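Local coordinates for selenium-binding protein (Sulfolobus tokodaii, PDB 2ECE) that is of unknown function but may bind selenium, at residues A46-I60 / E430-A442. Numbering follows the deposited sequence.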
ATOM      1  N   ALA A  46      -3.276 -14.475  -5.583  1.00 21.50           N
ATOM      2  CA  ALA A  46      -4.579 -15.023  -5.915  1.00 21.23           C
ATOM      3  C   ALA A  46      -5.205 -14.211  -7.031  1.00 22.40           C
ATOM      4  O   ALA A  46      -5.080 -12.984  -7.059  1.00 21.70           O
ATOM      5  CB  ALA A  46      -5.478 -15.007  -4.692  1.00 22.62           C
ATOM      6  N   VAL A  47      -5.861 -14.902  -7.959  1.00 22.78           N
ATOM      7  CA  VAL A  47      -6.532 -14.237  -9.065  1.00 22.25           C
ATOM      8  C   VAL A  47      -8.024 -14.306  -8.767  1.00 21.86           C
ATOM      9  O   VAL A  47      -8.614 -15.384  -8.776  1.00 23.79           O
ATOM     10  CB  VAL A  47      -6.249 -14.938 -10.409  1.00 21.09           C
ATOM     11  CG1 VAL A  47      -6.935 -14.182 -11.536  1.00 20.83           C
ATOM     12  CG2 VAL A  47      -4.746 -15.003 -10.657  1.00 19.43           C
ATOM     13  N   VAL A  48      -8.623 -13.152  -8.492  1.00 22.06           N
ATOM     14  CA  VAL A  48     -10.041 -13.070  -8.172  1.00 22.44           C
ATOM     15  C   VAL A  48     -10.863 -12.473  -9.313  1.00 24.11           C
ATOM     16  O   VAL A  48     -10.535 -11.395  -9.833  1.00 22.22           O
ATOM     17  CB  VAL A  48     -10.271 -12.223  -6.899  1.00 22.42           C
ATOM     18  CG1 VAL A  48     -11.757 -12.103  -6.611  1.00 23.48           C
ATOM     19  CG2 VAL A  48      -9.562 -12.866  -5.713  1.00 22.53           C
ATOM     20  N   ASP A  49     -11.920 -13.192  -9.699  1.00 23.68           N
ATOM     21  CA  ASP A  49     -12.816 -12.749 -10.764  1.00 25.02           C
ATOM     22  C   ASP A  49     -13.677 -11.688 -10.114  1.00 24.51           C
ATOM     23  O   ASP A  49     -14.426 -11.945  -9.164  1.00 24.82           O
ATOM     24  CB  ASP A  49     -13.708 -13.886 -11.273  1.00 26.01           C
ATOM     25  CG  ASP A  49     -14.440 -13.518 -12.557  1.00 28.11           C
ATOM     26  OD1 ASP A  49     -14.830 -12.335 -12.707  1.00 24.04           O
ATOM     27  OD2 ASP A  49     -14.627 -14.412 -13.415  1.00 29.85           O
ATOM     28  N   VAL A  50     -13.574 -10.485 -10.650  1.00 24.82           N
ATOM     29  CA  VAL A  50     -14.271  -9.359 -10.091  1.00 24.60           C
ATOM     30  C   VAL A  50     -15.358  -8.725 -10.977  1.00 25.35           C
ATOM     31  O   VAL A  50     -15.870  -7.648 -10.669  1.00 24.26           O
ATOM     32  CB  VAL A  50     -13.176  -8.351  -9.623  1.00 27.37           C
ATOM     33  CG1 VAL A  50     -13.266  -7.033 -10.345  1.00 26.22           C
ATOM     34  CG2 VAL A  50     -13.236  -8.202  -8.126  1.00 26.38           C
ATOM     35  N   ASN A  51     -15.730  -9.432 -12.043  1.00 26.80           N
ATOM     36  CA  ASN A  51     -16.760  -9.007 -13.004  1.00 28.23           C
ATOM     37  C   ASN A  51     -18.110  -9.636 -12.613  1.00 28.36           C
ATOM     38  O   ASN A  51     -18.266 -10.852 -12.679  1.00 27.05           O
ATOM     39  CB  ASN A  51     -16.373  -9.499 -14.404  1.00 29.17           C
ATOM     40  CG  ASN A  51     -17.287  -8.971 -15.499  1.00 33.06           C
ATOM     41  OD1 ASN A  51     -18.473  -8.704 -15.279  1.00 32.75           O
ATOM     42  ND2 ASN A  51     -16.734  -8.841 -16.701  1.00 33.52           N
ATOM     43  N   PRO A  52     -19.103  -8.815 -12.223  1.00 30.33           N
ATOM     44  CA  PRO A  52     -20.441  -9.273 -11.816  1.00 32.97           C
ATOM     45  C   PRO A  52     -21.174 -10.152 -12.828  1.00 34.17           C
ATOM     46  O   PRO A  52     -22.011 -10.977 -12.457  1.00 35.49           O
ATOM     47  CB  PRO A  52     -21.188  -7.965 -11.557  1.00 32.23           C
ATOM     48  CG  PRO A  52     -20.099  -7.048 -11.121  1.00 31.86           C
ATOM     49  CD  PRO A  52     -19.018  -7.351 -12.124  1.00 30.47           C
ATOM     50  N   LYS A  53     -20.854  -9.974 -14.105  1.00 35.85           N
ATOM     51  CA  LYS A  53     -21.496 -10.746 -15.159  1.00 37.21           C
ATOM     52  C   LYS A  53     -20.859 -12.111 -15.376  1.00 37.40           C
ATOM     53  O   LYS A  53     -21.429 -12.969 -16.053  1.00 37.27           O
ATOM     54  CB  LYS A  53     -21.478  -9.954 -16.466  1.00 39.64           C
ATOM     55  CG  LYS A  53     -22.466  -8.794 -16.505  1.00 42.60           C
ATOM     56  CD  LYS A  53     -22.253  -7.916 -17.739  1.00 45.48           C
ATOM     57  CE  LYS A  53     -22.192  -8.739 -19.024  1.00 47.85           C
ATOM     58  NZ  LYS A  53     -23.452  -9.498 -19.280  1.00 48.64           N
ATOM     59  N   SER A  54     -19.679 -12.318 -14.803  1.00 35.87           N
ATOM     60  CA  SER A  54     -18.989 -13.590 -14.956  1.00 34.86           C
ATOM     61  C   SER A  54     -19.609 -14.676 -14.098  1.00 34.53           C
ATOM     62  O   SER A  54     -20.134 -14.408 -13.019  1.00 34.55           O
ATOM     63  CB  SER A  54     -17.511 -13.450 -14.588  1.00 34.00           C
ATOM     64  OG  SER A  54     -16.885 -14.724 -14.586  1.00 32.46           O
ATOM     65  N   GLU A  55     -19.536 -15.911 -14.578  1.00 34.86           N
ATOM     66  CA  GLU A  55     -20.085 -17.030 -13.836  1.00 36.69           C
ATOM     67  C   GLU A  55     -19.179 -17.419 -12.668  1.00 35.46           C
ATOM     68  O   GLU A  55     -19.583 -18.178 -11.785  1.00 35.66           O
ATOM     69  CB  GLU A  55     -20.327 -18.207 -14.783  1.00 39.53           C
ATOM     70  CG  GLU A  55     -21.485 -17.921 -15.740  1.00 45.43           C
ATOM     71  CD  GLU A  55     -21.679 -18.984 -16.798  1.00 47.96           C
ATOM     72  OE1 GLU A  55     -22.714 -18.930 -17.498  1.00 50.97           O
ATOM     73  OE2 GLU A  55     -20.805 -19.864 -16.939  1.00 50.11           O
ATOM     74  N   THR A  56     -17.956 -16.891 -12.661  1.00 33.16           N
ATOM     75  CA  THR A  56     -17.030 -17.163 -11.568  1.00 30.52           C
ATOM     76  C   THR A  56     -16.772 -15.873 -10.789  1.00 29.63           C
ATOM     77  O   THR A  56     -15.696 -15.672 -10.228  1.00 29.48           O
ATOM     78  CB  THR A  56     -15.685 -17.752 -12.067  1.00 30.07           C
ATOM     79  OG1 THR A  56     -15.184 -16.984 -13.168  1.00 28.27           O
ATOM     80  CG2 THR A  56     -15.871 -19.202 -12.484  1.00 29.67           C
ATOM     81  N   TYR A  57     -17.782 -15.009 -10.758  1.00 28.20           N
ATOM     82  CA  TYR A  57     -17.703 -13.735 -10.050  1.00 27.41           C
ATOM     83  C   TYR A  57     -17.477 -13.966  -8.555  1.00 26.96           C
ATOM     84  O   TYR A  57     -18.095 -14.845  -7.958  1.00 26.70           O
ATOM     85  CB  TYR A  57     -19.001 -12.951 -10.276  1.00 27.37           C
ATOM     86  CG  TYR A  57     -19.156 -11.693  -9.447  1.00 26.46           C
ATOM     87  CD1 TYR A  57     -18.230 -10.651  -9.531  1.00 26.82           C
ATOM     88  CD2 TYR A  57     -20.250 -11.533  -8.596  1.00 26.61           C
ATOM     89  CE1 TYR A  57     -18.395  -9.479  -8.791  1.00 26.14           C
ATOM     90  CE2 TYR A  57     -20.422 -10.373  -7.856  1.00 26.90           C
ATOM     91  CZ  TYR A  57     -19.491  -9.348  -7.956  1.00 25.38           C
ATOM     92  OH  TYR A  57     -19.665  -8.201  -7.220  1.00 25.06           O
ATOM     93  N   SER A  58     -16.579 -13.180  -7.965  1.00 26.87           N
ATOM     94  CA  SER A  58     -16.256 -13.269  -6.539  1.00 25.96           C
ATOM     95  C   SER A  58     -15.611 -14.595  -6.140  1.00 26.58           C
ATOM     96  O   SER A  58     -15.724 -15.034  -4.990  1.00 27.19           O
ATOM     97  CB  SER A  58     -17.515 -13.039  -5.697  1.00 27.92           C
ATOM     98  OG  SER A  58     -17.186 -12.868  -4.327  1.00 28.75           O
ATOM     99  N   LYS A  59     -14.929 -15.226  -7.090  1.00 26.01           N
ATOM    100  CA  LYS A  59     -14.257 -16.496  -6.849  1.00 26.76           C
ATOM    101  C   LYS A  59     -12.771 -16.403  -7.148  1.00 26.70           C
ATOM    102  O   LYS A  59     -12.356 -15.640  -8.017  1.00 26.32           O
ATOM    103  CB  LYS A  59     -14.814 -17.585  -7.757  1.00 27.96           C
ATOM    104  CG  LYS A  59     -16.083 -18.279  -7.319  1.00 31.77           C
ATOM    105  CD  LYS A  59     -16.339 -19.410  -8.305  1.00 33.10           C
ATOM    106  CE  LYS A  59     -17.427 -20.365  -7.869  1.00 34.21           C
ATOM    107  NZ  LYS A  59     -17.615 -21.393  -8.928  1.00 36.53           N
ATOM    108  N   ILE A  60     -11.970 -17.189  -6.434  1.00 26.37           N
ATOM    109  CA  ILE A  60     -10.540 -17.232  -6.703  1.00 25.89           C
ATOM    110  C   ILE A  60     -10.495 -18.224  -7.855  1.00 26.30           C
ATOM    111  O   ILE A  60     -10.858 -19.389  -7.685  1.00 27.28           O
ATOM    112  CB  ILE A  60      -9.753 -17.817  -5.528  1.00 25.35           C
ATOM    113  CG1 ILE A  60      -9.839 -16.880  -4.323  1.00 26.01           C
ATOM    114  CG2 ILE A  60      -8.312 -18.049  -5.947  1.00 27.19           C
ATOM    115  CD1 ILE A  60      -9.368 -17.508  -3.022  1.00 26.42           C
ATOM    116  N   GLU A 430     -21.022   2.088   1.049  1.00 30.85           N
ATOM    117  CA  GLU A 430     -21.812   0.928   1.468  1.00 32.31           C
ATOM    118  C   GLU A 430     -21.029  -0.362   1.246  1.00 31.73           C
ATOM    119  O   GLU A 430     -20.199  -0.446   0.340  1.00 31.56           O
ATOM    120  CB  GLU A 430     -23.114   0.832   0.662  1.00 34.28           C
ATOM    121  CG  GLU A 430     -24.120   1.963   0.865  1.00 37.48           C
ATOM    122  CD  GLU A 430     -24.695   2.000   2.270  1.00 38.97           C
ATOM    123  OE1 GLU A 430     -24.868   0.919   2.877  1.00 37.30           O
ATOM    124  OE2 GLU A 430     -24.988   3.114   2.757  1.00 41.15           O
ATOM    125  N   ILE A 431     -21.302  -1.368   2.069  1.00 30.21           N
ATOM    126  CA  ILE A 431     -20.645  -2.663   1.934  1.00 29.64           C
ATOM    127  C   ILE A 431     -21.439  -3.471   0.917  1.00 29.93           C
ATOM    128  O   ILE A 431     -22.657  -3.590   1.036  1.00 30.35           O
ATOM    129  CB  ILE A 431     -20.654  -3.453   3.262  1.00 28.51           C
ATOM    130  CG1 ILE A 431     -19.942  -2.665   4.359  1.00 26.36           C
ATOM    131  CG2 ILE A 431     -19.982  -4.796   3.070  1.00 28.96           C
ATOM    132  CD1 ILE A 431     -20.170  -3.237   5.753  1.00 23.45           C
ATOM    133  N   ASP A 432     -20.773  -4.016  -0.090  1.00 30.40           N
ATOM    134  CA  ASP A 432     -21.492  -4.825  -1.060  1.00 31.01           C
ATOM    135  C   ASP A 432     -21.806  -6.123  -0.327  1.00 32.06           C
ATOM    136  O   ASP A 432     -20.904  -6.782   0.184  1.00 31.08           O
ATOM    137  CB  ASP A 432     -20.629  -5.126  -2.281  1.00 32.11           C
ATOM    138  CG  ASP A 432     -21.429  -5.732  -3.414  1.00 34.11           C
ATOM    139  OD1 ASP A 432     -22.077  -4.965  -4.153  1.00 37.07           O
ATOM    140  OD2 ASP A 432     -21.429  -6.972  -3.559  1.00 34.08           O
ATOM    141  N   LYS A 433     -23.083  -6.480  -0.270  1.00 33.07           N
ATOM    142  CA  LYS A 433     -23.512  -7.691   0.421  1.00 34.42           C
ATOM    143  C   LYS A 433     -23.144  -8.975  -0.319  1.00 33.20           C
ATOM    144  O   LYS A 433     -22.707  -9.949   0.294  1.00 33.20           O
ATOM    145  CB  LYS A 433     -25.032  -7.649   0.641  1.00 36.34           C
ATOM    146  CG  LYS A 433     -25.592  -8.853   1.388  1.00 40.36           C
ATOM    147  CD  LYS A 433     -27.091  -8.990   1.153  1.00 44.89           C
ATOM    148  CE  LYS A 433     -27.663 -10.213   1.861  1.00 46.03           C
ATOM    149  NZ  LYS A 433     -27.000 -11.482   1.432  1.00 47.13           N
ATOM    150  N   GLU A 434     -23.306  -8.965  -1.637  1.00 33.44           N
ATOM    151  CA  GLU A 434     -23.037 -10.138  -2.462  1.00 33.85           C
ATOM    152  C   GLU A 434     -21.576 -10.569  -2.607  1.00 32.47           C
ATOM    153  O   GLU A 434     -21.271 -11.763  -2.550  1.00 32.99           O
ATOM    154  CB  GLU A 434     -23.636  -9.933  -3.856  1.00 38.54           C
ATOM    155  CG  GLU A 434     -25.004  -9.254  -3.848  1.00 44.41           C
ATOM    156  CD  GLU A 434     -24.904  -7.736  -3.792  1.00 47.95           C
ATOM    157  OE1 GLU A 434     -24.509  -7.123  -4.811  1.00 50.55           O
ATOM    158  OE2 GLU A 434     -25.214  -7.153  -2.729  1.00 50.08           O
ATOM    159  N   PHE A 435     -20.675  -9.608  -2.794  1.00 30.72           N
ATOM    160  CA  PHE A 435     -19.257  -9.920  -2.981  1.00 27.78           C
ATOM    161  C   PHE A 435     -18.492 -10.290  -1.710  1.00 26.13           C
ATOM    162  O   PHE A 435     -18.611  -9.622  -0.683  1.00 24.74           O
ATOM    163  CB  PHE A 435     -18.549  -8.742  -3.670  1.00 27.79           C
ATOM    164  CG  PHE A 435     -17.128  -9.032  -4.060  1.00 27.25           C
ATOM    165  CD1 PHE A 435     -16.091  -8.892  -3.138  1.00 27.40           C
ATOM    166  CD2 PHE A 435     -16.829  -9.485  -5.341  1.00 26.12           C
ATOM    167  CE1 PHE A 435     -14.769  -9.202  -3.492  1.00 27.58           C
ATOM    168  CE2 PHE A 435     -15.515  -9.800  -5.706  1.00 28.32           C
ATOM    169  CZ  PHE A 435     -14.485  -9.658  -4.780  1.00 26.04           C
ATOM    170  N   PHE A 436     -17.703 -11.358  -1.793  1.00 25.76           N
ATOM    171  CA  PHE A 436     -16.891 -11.789  -0.661  1.00 24.76           C
ATOM    172  C   PHE A 436     -15.934 -12.908  -1.022  1.00 24.02           C
ATOM    173  O   PHE A 436     -16.307 -13.876  -1.683  1.00 23.61           O
ATOM    174  CB  PHE A 436     -17.762 -12.256   0.511  1.00 25.18           C
ATOM    175  CG  PHE A 436     -16.998 -12.412   1.804  1.00 23.38           C
ATOM    176  CD1 PHE A 436     -16.602 -13.667   2.263  1.00 24.02           C
ATOM    177  CD2 PHE A 436     -16.649 -11.294   2.541  1.00 22.95           C
ATOM    178  CE1 PHE A 436     -15.867 -13.795   3.440  1.00 23.68           C
ATOM    179  CE2 PHE A 436     -15.914 -11.406   3.717  1.00 23.39           C
ATOM    180  CZ  PHE A 436     -15.523 -12.657   4.170  1.00 24.28           C
ATOM    181  N   VAL A 437     -14.688 -12.753  -0.592  1.00 23.05           N
ATOM    182  CA  VAL A 437     -13.682 -13.768  -0.811  1.00 23.41           C
ATOM    183  C   VAL A 437     -13.117 -14.093   0.560  1.00 23.83           C
ATOM    184  O   VAL A 437     -12.719 -13.198   1.315  1.00 23.76           O
ATOM    185  CB  VAL A 437     -12.534 -13.273  -1.715  1.00 24.64           C
ATOM    186  CG1 VAL A 437     -11.551 -14.407  -1.966  1.00 20.74           C
ATOM    187  CG2 VAL A 437     -13.093 -12.751  -3.027  1.00 23.74           C
ATOM    188  N   ASP A 438     -13.129 -15.376   0.885  1.00 24.27           N
ATOM    189  CA  ASP A 438     -12.593 -15.873   2.138  1.00 24.69           C
ATOM    190  C   ASP A 438     -11.363 -16.668   1.708  1.00 23.26           C
ATOM    191  O   ASP A 438     -11.471 -17.634   0.956  1.00 22.91           O
ATOM    192  CB  ASP A 438     -13.641 -16.756   2.826  1.00 29.97           C
ATOM    193  CG  ASP A 438     -13.028 -17.837   3.689  1.00 33.60           C
ATOM    194  OD1 ASP A 438     -11.973 -17.590   4.315  1.00 33.49           O
ATOM    195  OD2 ASP A 438     -13.619 -18.936   3.748  1.00 38.76           O
ATOM    196  N   PHE A 439     -10.191 -16.244   2.162  1.00 22.84           N
ATOM    197  CA  PHE A 439      -8.951 -16.903   1.772  1.00 22.37           C
ATOM    198  C   PHE A 439      -8.557 -18.086   2.654  1.00 24.38           C
ATOM    199  O   PHE A 439      -7.419 -18.563   2.596  1.00 23.98           O
ATOM    200  CB  PHE A 439      -7.831 -15.861   1.718  1.00 22.39           C
ATOM    201  CG  PHE A 439      -8.021 -14.834   0.627  1.00 23.70           C
ATOM    202  CD1 PHE A 439      -7.723 -15.143  -0.698  1.00 21.38           C
ATOM    203  CD2 PHE A 439      -8.532 -13.573   0.919  1.00 22.22           C
ATOM    204  CE1 PHE A 439      -7.932 -14.212  -1.716  1.00 21.86           C
ATOM    205  CE2 PHE A 439      -8.745 -12.638  -0.093  1.00 22.80           C
ATOM    206  CZ  PHE A 439      -8.444 -12.959  -1.413  1.00 21.73           C
ATOM    207  N   GLY A 440      -9.500 -18.564   3.461  1.00 24.63           N
ATOM    208  CA  GLY A 440      -9.227 -19.706   4.324  1.00 26.06           C
ATOM    209  C   GLY A 440      -8.265 -19.392   5.452  1.00 24.92           C
ATOM    210  O   GLY A 440      -8.559 -18.551   6.295  1.00 26.06           O
ATOM    211  N   GLU A 441      -7.117 -20.062   5.475  1.00 25.93           N
ATOM    212  CA  GLU A 441      -6.127 -19.821   6.523  1.00 26.51           C
ATOM    213  C   GLU A 441      -5.049 -18.851   6.039  1.00 25.22           C
ATOM    214  O   GLU A 441      -4.174 -18.446   6.807  1.00 23.55           O
ATOM    215  CB  GLU A 441      -5.474 -21.138   6.957  1.00 27.61           C
ATOM    216  CG  GLU A 441      -6.428 -22.170   7.561  1.00 34.12           C
ATOM    217  CD  GLU A 441      -7.040 -21.721   8.879  1.00 37.69           C
ATOM    218  OE1 GLU A 441      -6.291 -21.226   9.751  1.00 39.99           O
ATOM    219  OE2 GLU A 441      -8.268 -21.874   9.052  1.00 41.24           O
ATOM    220  N   ALA A 442      -5.106 -18.492   4.760  1.00 22.70           N
ATOM    221  CA  ALA A 442      -4.139 -17.554   4.192  1.00 21.96           C
ATOM    222  C   ALA A 442      -4.608 -16.134   4.503  1.00 21.63           C
ATOM    223  O   ALA A 442      -5.800 -15.910   4.702  1.00 20.93           O
ATOM    224  CB  ALA A 442      -4.038 -17.753   2.679  1.00 22.02           C
TER
HETATM  225  O   HOH W   1     -21.952  -7.934  -6.029  1.00 32.80           O
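Phe435 pushes its ring among Val48, Val50, Tyr57 and Ser58. With CG anti to the backbone N (chi1 -173°), the ring reaches further into the 46-60 segment than its CB direction alone would take it. Ser58 OG lies over one ring face, offset toward the rim, while Val48 CG1 and Tyr57 OH sit at the edge, near its plane. Val50 CG2 comes within 3.7 Å of Phe435 CE2. The Tyr57 and Phe435 rings meet obliquely, planes at 58°, and Pro52 CA covers the centre of one Tyr57 face. Cut back to an alanine, position 435 is likely to open a gap between Val48, Val50 and Ser58 and strip the tyrosine ring of its aromatic neighbour.

Ser58 OG also accepts a nearly straight hydrogen bond (168°) from Phe436 N, 3.0 Å away. A water bridges Tyr57 OH (2.6 Å) to Asp432 OD2, to which it donates. The same carboxylate oxygen takes Phe435 N at 2.8 Å, an Asx motif at the corner where the chain turns, and Lys420 NZ also hydrogen-bonds Tyr57 OH.

Further along, Val437 splits its methyls: CG2 meets Val48 CG1 tip to tip, whereas CG1 touches Ile60 CG1 at 3.8 Å and lies over one Phe439 face. Ile60 CD1 approaches Phe439 CD1 obliquely (3.7 Å), and Ala46 CB meets CE1 of that ring. The strands 46-49 and 435-438 run nearly antiparallel, their axes 9.5 Å apart. They belong to two separate four-stranded antiparallel sheets, and their side chains form the face-to-face packing of neighbouring blades in a beta propeller.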